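Local atomic coordinates of Rbam17540 (Bacillus amyloliquefaciens, PDB entry 2YOY), a protein that binds copper at its active site and probably acts as a lytic polysaccharide monooxygenase that cleaves cellulose by oxidation. Residues A[98-103]-A[129-134]. Residues are numbered along the deposited sequence; the frame is centred on the assembly and turned at random.
Sequences HATSKW and VNHDGS. With CU1 (copper (I) ion), chain C.
Trp103 and His131 make a T-shaped pair at the end of a strand pairing: the CZ3–CH2 edge of the indole points at one face of the imidazole, ring centroids 5.0 Å apart and planes at 75°. Trp103 CZ3 comes to 3.6 Å from His131 ND1. CG of His131 stands anti to its backbone N (chi1 -157°), which lays the ring alongside the indole, and Asp132 OD1 sits over the opposite face of the imidazole. Thr100 borders both rings, its CG2 over a face of the indole and its carbonyl O in the plane of the imidazole at the CD2 edge, 3.3 Å from that carbon. Further along, Trp103 CE3 lies 3.9 Å from Val129 CG1. His131 NE2 hydrogen-bonds Lys135 O. An alanine in place of His131 would remove the face met by the indole edge and the NE2 bond, and would probably loosen the packing of the loop after Asn130 against Trp103.

Trp103 and Val129 form an antiparallel hydrogen-bonded pair, with Val129 N to Trp103 O at 2.7 Å and nearly straight (171°). Past the corner at Ser101, Thr100 N still reaches Ser134 O at 2.9 Å. There an Asx turn shapes the facing loop: Asp132 OD1 accepts from both the backbone N and the hydroxyl of Ser134. Water 2 donates to the carbonyl oxygens of Ser101 and His131, two close acceptors that cannot bond each other.

Trp103 also stacks on Trp160 and bonds through NE1 to Tyr94, so it is part of an aromatic cluster, with His131 at its margin. Upstream, Thr100 OG1 donates to His98 O, and His98 NE2 binds copper at 2.0 Å; the backbone N of His1 is another ligand. These two residues form the histidine brace of lytic polysaccharide monooxygenases, beside which the contact lies.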
loop_
_atom_site.group_PDB
_atom_site.type_symbol
_atom_site.label_atom_id
_atom_site.label_comp_id
_atom_site.label_asym_id
_atom_site.label_seq_id
_atom_site.Cartn_x
_atom_site.Cartn_y
_atom_site.Cartn_z
ATOM N N HIS A 98 -5.031 15.435 -3.450
ATOM C CA HIS A 98 -5.745 16.171 -2.433
ATOM C C HIS A 98 -4.809 16.795 -1.413
ATOM O O HIS A 98 -3.664 16.357 -1.246
ATOM C CB HIS A 98 -6.664 15.252 -1.640
ATOM C CG HIS A 98 -7.606 14.462 -2.479
ATOM N ND1 HIS A 98 -8.572 15.052 -3.264
ATOM C CD2 HIS A 98 -7.729 13.123 -2.665
ATOM C CE1 HIS A 98 -9.261 14.114 -3.890
ATOM N NE2 HIS A 98 -8.780 12.933 -3.530
ATOM N N ALA A 99 -5.336 17.801 -0.712
ATOM C CA ALA A 99 -4.679 18.396 0.431
ATOM C C ALA A 99 -4.294 17.301 1.402
ATOM O O ALA A 99 -5.115 16.437 1.695
ATOM C CB ALA A 99 -5.609 19.381 1.126
ATOM N N THR A 100 -3.067 17.359 1.909
ATOM C CA THR A 100 -2.470 16.224 2.633
ATOM C C THR A 100 -1.972 16.613 4.001
ATOM O O THR A 100 -1.290 17.626 4.158
ATOM C CB THR A 100 -1.313 15.637 1.788
ATOM O OG1 THR A 100 -1.841 15.187 0.538
ATOM C CG2 THR A 100 -0.575 14.495 2.529
ATOM N N SER A 101 -2.278 15.780 5.011
ATOM C CA SER A 101 -1.782 15.985 6.359
ATOM C C SER A 101 -0.492 15.212 6.627
ATOM O O SER A 101 0.415 15.727 7.260
ATOM C CB SER A 101 -2.837 15.646 7.402
ATOM O OG SER A 101 -3.304 14.345 7.215
ATOM N N LYS A 102 -0.412 13.972 6.156
ATOM C CA LYS A 102 0.827 13.192 6.329
ATOM C C LYS A 102 0.801 11.939 5.488
ATOM O O LYS A 102 -0.249 11.491 5.028
ATOM C CB LYS A 102 1.085 12.797 7.796
ATOM C CG LYS A 102 0.130 11.765 8.366
ATOM C CD LYS A 102 0.509 11.375 9.784
ATOM C CE LYS A 102 -0.350 10.248 10.278
ATOM N NZ LYS A 102 0.018 9.824 11.651
ATOM N N TRP A 103 1.985 11.379 5.285
ATOM C CA TRP A 103 2.128 10.017 4.867
ATOM C C TRP A 103 2.908 9.251 5.927
ATOM O O TRP A 103 3.686 9.810 6.712
ATOM C CB TRP A 103 2.879 9.884 3.552
ATOM C CG TRP A 103 2.339 10.582 2.348
ATOM C CD1 TRP A 103 1.673 9.997 1.290
ATOM C CD2 TRP A 103 2.552 11.959 1.965
ATOM N NE1 TRP A 103 1.446 10.925 0.301
ATOM C CE2 TRP A 103 1.964 12.133 0.686
ATOM C CE3 TRP A 103 3.196 13.035 2.563
ATOM C CZ2 TRP A 103 2.009 13.372 -0.012
ATOM C CZ3 TRP A 103 3.214 14.282 1.878
ATOM C CH2 TRP A 103 2.616 14.424 0.625
ATOM N N VAL A 129 6.028 11.127 7.189
ATOM C CA VAL A 129 6.319 12.366 6.438
ATOM C C VAL A 129 5.185 13.362 6.727
ATOM O O VAL A 129 4.097 13.187 6.207
ATOM C CB VAL A 129 6.416 12.123 4.942
ATOM C CG1 VAL A 129 6.747 13.430 4.224
ATOM C CG2 VAL A 129 7.481 11.067 4.606
ATOM N N ASN A 130 5.473 14.369 7.573
ATOM C CA ASN A 130 4.560 15.484 7.849
ATOM C C ASN A 130 4.376 16.406 6.724
ATOM O O ASN A 130 5.285 16.626 5.965
ATOM C CB ASN A 130 4.780 16.131 9.184
ATOM C CG ASN A 130 4.745 15.132 10.338
ATOM O OD1 ASN A 130 5.771 14.913 10.980
ATOM N ND2 ASN A 130 3.623 14.455 10.554
ATOM N N HIS A 131 3.126 16.816 6.496
ATOM C CA HIS A 131 2.837 17.746 5.423
ATOM C C HIS A 131 2.033 18.920 5.984
ATOM O O HIS A 131 1.332 18.797 6.990
ATOM C CB HIS A 131 2.103 17.035 4.291
ATOM C CG HIS A 131 2.221 17.708 2.961
ATOM N ND1 HIS A 131 3.413 17.815 2.274
ATOM C CD2 HIS A 131 1.280 18.272 2.168
ATOM C CE1 HIS A 131 3.196 18.403 1.118
ATOM N NE2 HIS A 131 1.912 18.706 1.035
ATOM N N ASP A 132 2.129 20.048 5.304
ATOM C CA ASP A 132 1.549 21.293 5.793
ATOM C C ASP A 132 0.111 21.533 5.329
ATOM O O ASP A 132 -0.389 22.627 5.514
ATOM C CB ASP A 132 2.437 22.483 5.378
ATOM C CG ASP A 132 2.478 22.705 3.875
ATOM O OD1 ASP A 132 1.732 22.026 3.134
ATOM O OD2 ASP A 132 3.273 23.558 3.435
ATOM N N GLY A 133 -0.543 20.544 4.714
ATOM C CA GLY A 133 -1.947 20.688 4.290
ATOM C C GLY A 133 -2.066 21.143 2.862
ATOM O O GLY A 133 -3.167 21.267 2.334
ATOM N N SER A 134 -0.942 21.413 2.216
ATOM C CA SER A 134 -0.954 21.692 0.791
ATOM C C SER A 134 -1.213 20.381 0.007
ATOM O O SER A 134 -1.277 19.280 0.586
ATOM C CB SER A 134 0.346 22.357 0.359
ATOM O OG SER A 134 1.431 21.451 0.393
HETATM CU CU CU1 C . -9.108 11.172 -4.329
HETATM O O HOH W 1 1.413 15.737 10.457
HETATM O O HOH W 2 0.895 17.514 9.196
#